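Local structure of NAD nucleotidase (Haemophilus influenzae, 3ZTV) at residues K114-L119 and N138-Y143; D144-D149 and I153-L158. The protein degrades NAD to adenosine and nicotinamide riboside in the periplasm, acting as a zinc-dependent 5'-nucleotidase and pyrophosphatase with broad specificity for nicotinamide and adenosine nucleotides. All coordinates share one frame; numbering follows the deposited sequence.

Contact 1 of 2, residues K114-L119 and N138-Y143; sequences KLLEPL and NKWKPY
Leu-116 carries this contact with one methyl group, CD1, which reaches the rim of the Trp-140 indole and the root of the Lys-139 side chain at once. CD1 lies 3.9 Å from CE3 of Trp-140, close to the plane of the ring, so the methyl meets the edge of the benzene half. The same CD1 is 3.9 Å from CB of Lys-139, and the leucine thus fits the corner between two consecutive residues. A purely apolar branched side chain suits the place, since the atoms it meets there, CB of Lys-139 and the CE3/CZ3 edge of Trp-140, are all carbon.

The indole is brought there by a chi1 of 60°, which sets CG between the backbone N and carbonyl carbon of Trp-140. Its polar edge points elsewhere: NE1 donates a hydrogen bond to the carbonyl oxygen of Val-128. Lys-139 bends at chi2 (-59°) and then runs extended, carrying its ammonium group toward Glu-117. With OE1 of Glu-117 4.5 Å from NZ of Lys-139, the opposite charges probably attract weakly, without forming a salt bridge; both residues are exposed, as suits charged ends.

The contact joins the C-terminal part of helix 108-116 to the loop before strand 143-148. Val-123 of strand 123-124 touches both Leu-116 and Trp-140, while helix 84-93 packs against Pro-118 and Leu-119.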
ATOM      1  N   LYS A 114       1.433  25.337 -15.618  1.00 10.02           N
ATOM      2  CA  LYS A 114       1.316  26.065 -16.884  1.00 11.60           C
ATOM      3  C   LYS A 114       0.300  25.429 -17.833  1.00 11.60           C
ATOM      4  O   LYS A 114      -0.317  26.112 -18.650  1.00 13.15           O
ATOM      5  CB  LYS A 114       2.679  26.190 -17.569  1.00 15.67           C
ATOM      6  CG  LYS A 114       3.627  27.140 -16.863  1.00 16.44           C
ATOM      7  CD  LYS A 114       4.957  27.239 -17.591  1.00 21.32           C
ATOM      8  CE  LYS A 114       4.765  27.749 -19.008  1.00 23.80           C
ATOM      9  NZ  LYS A 114       6.050  27.809 -19.761  1.00 29.48           N
ATOM     10  N   LEU A 115       0.137  24.113 -17.746  1.00  9.52           N
ATOM     11  CA  LEU A 115      -0.938  23.446 -18.485  1.00 10.00           C
ATOM     12  C   LEU A 115      -2.302  23.729 -17.859  1.00  8.07           C
ATOM     13  O   LEU A 115      -3.269  24.056 -18.547  1.00  8.93           O
ATOM     14  CB  LEU A 115      -0.711  21.929 -18.552  1.00 10.03           C
ATOM     15  CG  LEU A 115      -1.885  21.101 -19.093  1.00 10.07           C
ATOM     16  CD1 LEU A 115      -2.099  21.372 -20.578  1.00 10.78           C
ATOM     17  CD2 LEU A 115      -1.676  19.604 -18.876  1.00  9.47           C
ATOM     18  N   LEU A 116      -2.377  23.605 -16.538  1.00  7.74           N
ATOM     19  CA  LEU A 116      -3.665  23.676 -15.852  1.00  8.41           C
ATOM     20  C   LEU A 116      -4.295  25.076 -15.865  1.00  9.20           C
ATOM     21  O   LEU A 116      -5.520  25.202 -15.857  1.00 10.26           O
ATOM     22  CB  LEU A 116      -3.540  23.147 -14.413  1.00 10.30           C
ATOM     23  CG  LEU A 116      -3.145  21.667 -14.283  1.00  7.69           C
ATOM     24  CD1 LEU A 116      -3.192  21.212 -12.830  1.00 11.52           C
ATOM     25  CD2 LEU A 116      -4.040  20.773 -15.132  1.00 10.37           C
ATOM     26  N   GLU A 117      -3.463  26.117 -15.879  1.00 10.76           N
ATOM     27  CA  GLU A 117      -3.979  27.488 -15.824  1.00 12.18           C
ATOM     28  C   GLU A 117      -4.928  27.790 -16.991  1.00 10.07           C
ATOM     29  O   GLU A 117      -6.064  28.197 -16.759  1.00 11.68           O
ATOM     30  CB  GLU A 117      -2.848  28.522 -15.728  1.00 16.40           C
ATOM     31  CG  GLU A 117      -3.320  29.970 -15.612  1.00 22.88           C
ATOM     32  CD  GLU A 117      -3.943  30.299 -14.261  1.00 32.46           C
ATOM     33  OE1 GLU A 117      -4.243  29.364 -13.485  1.00 34.07           O
ATOM     34  OE2 GLU A 117      -4.130  31.500 -13.972  1.00 36.62           O
ATOM     35  N   PRO A 118      -4.483  27.573 -18.246  1.00  9.01           N
ATOM     36  CA  PRO A 118      -5.377  27.797 -19.391  1.00 10.04           C
ATOM     37  C   PRO A 118      -6.418  26.683 -19.605  1.00 10.19           C
ATOM     38  O   PRO A 118      -7.406  26.911 -20.308  1.00 10.42           O
ATOM     39  CB  PRO A 118      -4.412  27.868 -20.584  1.00 11.07           C
ATOM     40  CG  PRO A 118      -3.215  27.089 -20.161  1.00  9.84           C
ATOM     41  CD  PRO A 118      -3.098  27.302 -18.668  1.00 10.32           C
ATOM     42  N   LEU A 119      -6.205  25.502 -19.021  1.00  8.04           N
ATOM     43  CA  LEU A 119      -7.097  24.358 -19.247  1.00  8.91           C
ATOM     44  C   LEU A 119      -8.414  24.536 -18.497  1.00  9.06           C
ATOM     45  O   LEU A 119      -8.415  24.769 -17.283  1.00 10.42           O
ATOM     46  CB  LEU A 119      -6.401  23.054 -18.831  1.00  8.55           C
ATOM     47  CG  LEU A 119      -7.169  21.759 -19.078  1.00  8.49           C
ATOM     48  CD1 LEU A 119      -7.274  21.498 -20.565  1.00  8.02           C
ATOM     49  CD2 LEU A 119      -6.493  20.594 -18.375  1.00  9.76           C
ATOM     50  N   ASN A 138      -5.510  22.233  -4.638  1.00 14.08           N
ATOM     51  CA  ASN A 138      -6.850  22.579  -5.119  1.00 15.82           C
ATOM     52  C   ASN A 138      -6.976  22.795  -6.632  1.00 15.54           C
ATOM     53  O   ASN A 138      -7.836  23.554  -7.081  1.00 20.86           O
ATOM     54  CB  ASN A 138      -7.403  23.813  -4.387  1.00 21.85           C
ATOM     55  CG  ASN A 138      -7.825  23.517  -2.957  1.00 24.06           C
ATOM     56  OD1 ASN A 138      -7.804  24.402  -2.099  1.00 29.17           O
ATOM     57  ND2 ASN A 138      -8.211  22.274  -2.695  1.00 23.50           N
ATOM     58  N   LYS A 139      -6.123  22.146  -7.419  1.00 10.80           N
ATOM     59  CA  LYS A 139      -6.196  22.290  -8.871  1.00  9.72           C
ATOM     60  C   LYS A 139      -6.959  21.135  -9.534  1.00  7.91           C
ATOM     61  O   LYS A 139      -7.259  21.182 -10.724  1.00  9.28           O
ATOM     62  CB  LYS A 139      -4.796  22.412  -9.469  1.00 11.30           C
ATOM     63  CG  LYS A 139      -4.038  23.679  -9.065  1.00 11.14           C
ATOM     64  CD  LYS A 139      -4.777  24.947  -9.479  1.00 13.11           C
ATOM     65  CE  LYS A 139      -3.959  26.199  -9.160  1.00 16.31           C
ATOM     66  NZ  LYS A 139      -4.726  27.436  -9.458  1.00 21.17           N
ATOM     67  N   TRP A 140      -7.265  20.095  -8.762  1.00  7.98           N
ATOM     68  CA  TRP A 140      -8.085  18.988  -9.238  1.00  7.55           C
ATOM     69  C   TRP A 140      -8.788  18.337  -8.067  1.00  7.48           C
ATOM     70  O   TRP A 140      -8.478  18.637  -6.904  1.00  7.97           O
ATOM     71  CB  TRP A 140      -7.250  17.967  -9.995  1.00  7.42           C
ATOM     72  CG  TRP A 140      -6.140  17.316  -9.216  1.00  5.60           C
ATOM     73  CD1 TRP A 140      -6.235  16.255  -8.331  1.00  6.34           C
ATOM     74  CD2 TRP A 140      -4.750  17.652  -9.287  1.00  5.47           C
ATOM     75  NE1 TRP A 140      -4.982  15.919  -7.861  1.00  5.73           N
ATOM     76  CE2 TRP A 140      -4.058  16.776  -8.417  1.00  5.40           C
ATOM     77  CE3 TRP A 140      -4.018  18.623  -9.992  1.00  6.69           C
ATOM     78  CZ2 TRP A 140      -2.674  16.823  -8.273  1.00  6.46           C
ATOM     79  CZ3 TRP A 140      -2.651  18.669  -9.828  1.00  7.66           C
ATOM     80  CH2 TRP A 140      -1.992  17.789  -8.975  1.00  7.07           C
ATOM     81  N   LYS A 141      -9.732  17.450  -8.372  1.00  6.51           N
ATOM     82  CA  LYS A 141     -10.515  16.722  -7.369  1.00  6.99           C
ATOM     83  C   LYS A 141     -10.309  15.223  -7.541  1.00  6.88           C
ATOM     84  O   LYS A 141      -9.928  14.775  -8.625  1.00  6.25           O
ATOM     85  CB  LYS A 141     -11.997  17.073  -7.497  1.00 11.36           C
ATOM     86  CG  LYS A 141     -12.293  18.521  -7.159  1.00 14.15           C
ATOM     87  CD  LYS A 141     -13.780  18.820  -7.144  1.00 22.41           C
ATOM     88  CE  LYS A 141     -14.311  19.010  -8.553  1.00 24.63           C
ATOM     89  NZ  LYS A 141     -15.772  19.328  -8.572  1.00 27.17           N
ATOM     90  N   PRO A 142     -10.557  14.432  -6.485  1.00  5.89           N
ATOM     91  CA  PRO A 142     -10.393  12.978  -6.634  1.00  5.75           C
ATOM     92  C   PRO A 142     -11.490  12.310  -7.474  1.00  6.84           C
ATOM     93  O   PRO A 142     -11.227  11.293  -8.123  1.00  7.05           O
ATOM     94  CB  PRO A 142     -10.431  12.469  -5.182  1.00  5.56           C
ATOM     95  CG  PRO A 142     -11.223  13.524  -4.445  1.00  7.09           C
ATOM     96  CD  PRO A 142     -10.802  14.825  -5.081  1.00  6.25           C
ATOM     97  N   TYR A 143     -12.696  12.863  -7.468  1.00  5.76           N
ATOM     98  CA  TYR A 143     -13.816  12.273  -8.205  1.00  6.37           C
ATOM     99  C   TYR A 143     -14.846  13.351  -8.498  1.00  7.41           C
ATOM    100  O   TYR A 143     -14.754  14.470  -7.989  1.00  6.24           O
ATOM    101  CB  TYR A 143     -14.474  11.124  -7.419  1.00  6.72           C
ATOM    102  CG  TYR A 143     -15.302  11.587  -6.232  1.00  7.19           C
ATOM    103  CD1 TYR A 143     -14.696  11.944  -5.020  1.00  8.30           C
ATOM    104  CD2 TYR A 143     -16.688  11.696  -6.318  1.00 10.07           C
ATOM    105  CE1 TYR A 143     -15.449  12.371  -3.933  1.00  8.63           C
ATOM    106  CE2 TYR A 143     -17.447  12.140  -5.234  1.00 11.98           C
ATOM    107  CZ  TYR A 143     -16.818  12.468  -4.044  1.00 10.95           C
ATOM    108  OH  TYR A 143     -17.554  12.905  -2.956  1.00 15.06           O
TER

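Contact 2 of 2, residues D144-D149 and I153-L158; sequences DIFTVD and IAIIGL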
ATOM      1  N   ASP A 144     -15.817  13.011  -9.342  1.00  7.24           N
ATOM      2  CA  ASP A 144     -16.999  13.843  -9.543  1.00  7.51           C
ATOM      3  C   ASP A 144     -18.220  12.930  -9.678  1.00  8.90           C
ATOM      4  O   ASP A 144     -18.094  11.748 -10.019  1.00 10.52           O
ATOM      5  CB  ASP A 144     -16.854  14.766 -10.766  1.00  7.62           C
ATOM      6  CG  ASP A 144     -17.886  15.889 -10.774  1.00 11.49           C
ATOM      7  OD1 ASP A 144     -18.223  16.394  -9.686  1.00 13.85           O
ATOM      8  OD2 ASP A 144     -18.363  16.277 -11.864  1.00 11.93           O
ATOM      9  N   ILE A 145     -19.399  13.468  -9.369  1.00  9.58           N
ATOM     10  CA  ILE A 145     -20.654  12.749  -9.555  1.00 10.21           C
ATOM     11  C   ILE A 145     -21.538  13.531 -10.509  1.00 12.34           C
ATOM     12  O   ILE A 145     -21.751  14.729 -10.316  1.00 14.49           O
ATOM     13  CB  ILE A 145     -21.411  12.580  -8.219  1.00 11.07           C
ATOM     14  CG1 ILE A 145     -20.639  11.649  -7.281  1.00 11.87           C
ATOM     15  CG2 ILE A 145     -22.817  12.037  -8.461  1.00 13.18           C
ATOM     16  CD1 ILE A 145     -21.095  11.732  -5.816  1.00 13.94           C
ATOM     17  N   PHE A 146     -22.029  12.873 -11.550  1.00 13.53           N
ATOM     18  CA  PHE A 146     -22.976  13.522 -12.448  1.00 12.43           C
ATOM     19  C   PHE A 146     -24.266  12.714 -12.504  1.00 14.43           C
ATOM     20  O   PHE A 146     -24.299  11.551 -12.103  1.00 15.07           O
ATOM     21  CB  PHE A 146     -22.372  13.749 -13.842  1.00 14.61           C
ATOM     22  CG  PHE A 146     -21.929  12.491 -14.534  1.00 13.85           C
ATOM     23  CD1 PHE A 146     -20.659  11.981 -14.337  1.00 12.21           C
ATOM     24  CD2 PHE A 146     -22.785  11.825 -15.399  1.00 15.74           C
ATOM     25  CE1 PHE A 146     -20.250  10.819 -14.977  1.00 14.02           C
ATOM     26  CE2 PHE A 146     -22.380  10.671 -16.045  1.00 14.30           C
ATOM     27  CZ  PHE A 146     -21.113  10.171 -15.831  1.00 12.65           C
ATOM     28  N   THR A 147     -25.332  13.336 -12.990  1.00 16.55           N
ATOM     29  CA  THR A 147     -26.636  12.697 -12.995  1.00 18.15           C
ATOM     30  C   THR A 147     -27.124  12.504 -14.422  1.00 18.87           C
ATOM     31  O   THR A 147     -27.112  13.434 -15.226  1.00 22.26           O
ATOM     32  CB  THR A 147     -27.664  13.515 -12.182  1.00 20.69           C
ATOM     33  OG1 THR A 147     -27.292  13.506 -10.797  1.00 21.50           O
ATOM     34  CG2 THR A 147     -29.057  12.930 -12.331  1.00 23.98           C
ATOM     35  N   VAL A 148     -27.519  11.276 -14.730  1.00 16.72           N
ATOM     36  CA  VAL A 148     -28.126  10.961 -16.011  1.00 18.45           C
ATOM     37  C   VAL A 148     -29.534  10.466 -15.743  1.00 20.68           C
ATOM     38  O   VAL A 148     -29.724   9.466 -15.053  1.00 21.28           O
ATOM     39  CB  VAL A 148     -27.349   9.866 -16.760  1.00 21.95           C
ATOM     40  CG1 VAL A 148     -28.095   9.463 -18.024  1.00 22.40           C
ATOM     41  CG2 VAL A 148     -25.944  10.338 -17.089  1.00 23.99           C
ATOM     42  N   ASP A 149     -30.523  11.179 -16.271  1.00 22.25           N
ATOM     43  CA  ASP A 149     -31.910  10.764 -16.119  1.00 23.24           C
ATOM     44  C   ASP A 149     -32.225  10.379 -14.672  1.00 23.98           C
ATOM     45  O   ASP A 149     -32.868   9.359 -14.415  1.00 27.21           O
ATOM     46  CB  ASP A 149     -32.213   9.595 -17.063  1.00 24.97           C
ATOM     47  CG  ASP A 149     -31.970   9.944 -18.523  1.00 25.67           C
ATOM     48  OD1 ASP A 149     -32.344  11.062 -18.936  1.00 29.51           O
ATOM     49  OD2 ASP A 149     -31.400   9.107 -19.260  1.00 26.77           O
ATOM     50  N   ILE A 153     -23.934   8.861 -11.283  1.00 11.08           N
ATOM     51  CA  ILE A 153     -22.788   8.108 -11.762  1.00  9.25           C
ATOM     52  C   ILE A 153     -21.525   8.800 -11.262  1.00  9.02           C
ATOM     53  O   ILE A 153     -21.385  10.016 -11.395  1.00 10.55           O
ATOM     54  CB  ILE A 153     -22.774   8.018 -13.304  1.00 10.68           C
ATOM     55  CG1 ILE A 153     -24.080   7.390 -13.813  1.00 11.76           C
ATOM     56  CG2 ILE A 153     -21.567   7.233 -13.788  1.00 10.65           C
ATOM     57  CD1 ILE A 153     -24.158   7.225 -15.323  1.00 16.61           C
ATOM     58  N   ALA A 154     -20.625   8.034 -10.659  1.00  7.85           N
ATOM     59  CA  ALA A 154     -19.369   8.592 -10.176  1.00  7.22           C
ATOM     60  C   ALA A 154     -18.240   8.312 -11.154  1.00  7.43           C
ATOM     61  O   ALA A 154     -18.186   7.243 -11.776  1.00  8.50           O
ATOM     62  CB  ALA A 154     -19.033   8.016  -8.807  1.00  8.08           C
ATOM     63  N   ILE A 155     -17.335   9.279 -11.285  1.00  6.17           N
ATOM     64  CA  ILE A 155     -16.111   9.066 -12.036  1.00  6.40           C
ATOM     65  C   ILE A 155     -14.914   9.423 -11.152  1.00  5.85           C
ATOM     66  O   ILE A 155     -14.890  10.479 -10.514  1.00  6.50           O
ATOM     67  CB  ILE A 155     -16.112   9.835 -13.372  1.00  6.99           C
ATOM     68  CG1 ILE A 155     -14.832   9.541 -14.159  1.00  7.04           C
ATOM     69  CG2 ILE A 155     -16.336  11.312 -13.153  1.00  9.90           C
ATOM     70  CD1 ILE A 155     -14.910   9.919 -15.630  1.00  9.04           C
ATOM     71  N   ILE A 156     -13.946   8.515 -11.099  1.00  5.02           N
ATOM     72  CA  ILE A 156     -12.772   8.617 -10.234  1.00  5.32           C
ATOM     73  C   ILE A 156     -11.533   8.716 -11.119  1.00  4.66           C
ATOM     74  O   ILE A 156     -11.396   7.947 -12.067  1.00  5.76           O
ATOM     75  CB  ILE A 156     -12.631   7.345  -9.358  1.00  5.40           C
ATOM     76  CG1 ILE A 156     -13.870   7.112  -8.497  1.00  5.70           C
ATOM     77  CG2 ILE A 156     -11.380   7.389  -8.483  1.00  6.00           C
ATOM     78  CD1 ILE A 156     -13.946   5.703  -7.971  1.00  6.90           C
ATOM     79  N   GLY A 157     -10.622   9.647 -10.828  1.00  4.81           N
ATOM     80  CA  GLY A 157      -9.387   9.729 -11.588  1.00  5.01           C
ATOM     81  C   GLY A 157      -8.268   8.952 -10.918  1.00  3.99           C
ATOM     82  O   GLY A 157      -8.270   8.802  -9.692  1.00  4.44           O
ATOM     83  N   LEU A 158      -7.284   8.496 -11.691  1.00  4.11           N
ATOM     84  CA  LEU A 158      -6.177   7.713 -11.136  1.00  4.19           C
ATOM     85  C   LEU A 158      -4.929   7.826 -12.007  1.00  4.03           C
ATOM     86  O   LEU A 158      -5.033   7.805 -13.239  1.00  4.58           O
ATOM     87  CB  LEU A 158      -6.583   6.232 -11.011  1.00  5.17           C
ATOM     88  CG  LEU A 158      -5.864   5.369  -9.964  1.00  4.59           C
ATOM     89  CD1 LEU A 158      -6.303   5.727  -8.550  1.00  6.62           C
ATOM     90  CD2 LEU A 158      -6.130   3.882 -10.230  1.00  5.60           C
TER
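A beta hairpin of the calcineurin-like phosphoesterase region, strands 143-148 and 151-159, contains this antiparallel pairing. Asp-144 with Ile-155 and Phe-146 with Ile-153 are hydrogen-bonded pairs, each closed by two backbone bonds. The straightest runs from Ile-155 N to Asp-144 O, 2.9 Å long with 171° at the hydrogen. Between them, Ile-145 and Ala-154 form a non-hydrogen-bonded pair with CA atoms 4.4 Å apart, the usual closer spacing of such a pair.

On the face bearing Phe-146, its ring turns back across the neighbouring strand: a chi1 of 59° swings it over the backbone and onto Ile-153. Ile-153 CB sits over one ring face, 4.0 Å from the centroid, in a CH-pi contact, and Ile-153 CG2 reaches CZ of Phe-146 at 3.6 Å. The beta-branched isoleucine suits an extended strand and offers carbons along the ring: its CD1 touches CE2 of Phe-146 and also lies 4.0 Å from CG2 of Val-148, which itself stands at the ring edge.

Strand 151-159 is bonded on its other side to strand 198-203. Leu-64 and Leu-66 of strand 63-67 meet Phe-146 and Ile-155, respectively, whereas Leu-190 of helix 179-191 packs on the small Ala-154 on the other face.

Contact 1 closes before contact 2 opens along the chain, and their centres lie about 17 Å apart within the calcineurin-like phosphoesterase region. Segment 138-143 leads straight into segment 144-149, so the loop that receives helix 108-116 becomes the first strand of the hairpin. The two also meet directly: Pro-142 O lies 3.2 Å from Gly-157 N, probably a hydrogen bond, extending the hairpin pairing into contact 1. Contact 1 lies beside edge strand 123-124 of the seven-stranded mixed sheet; contact 2 forms one edge of the six-stranded sheet and packs a face against strand 63-67 of the other, so both help join the two sheets. Helix 179-191 borders both contacts, touching Pro-142, Tyr-143 and Ala-154.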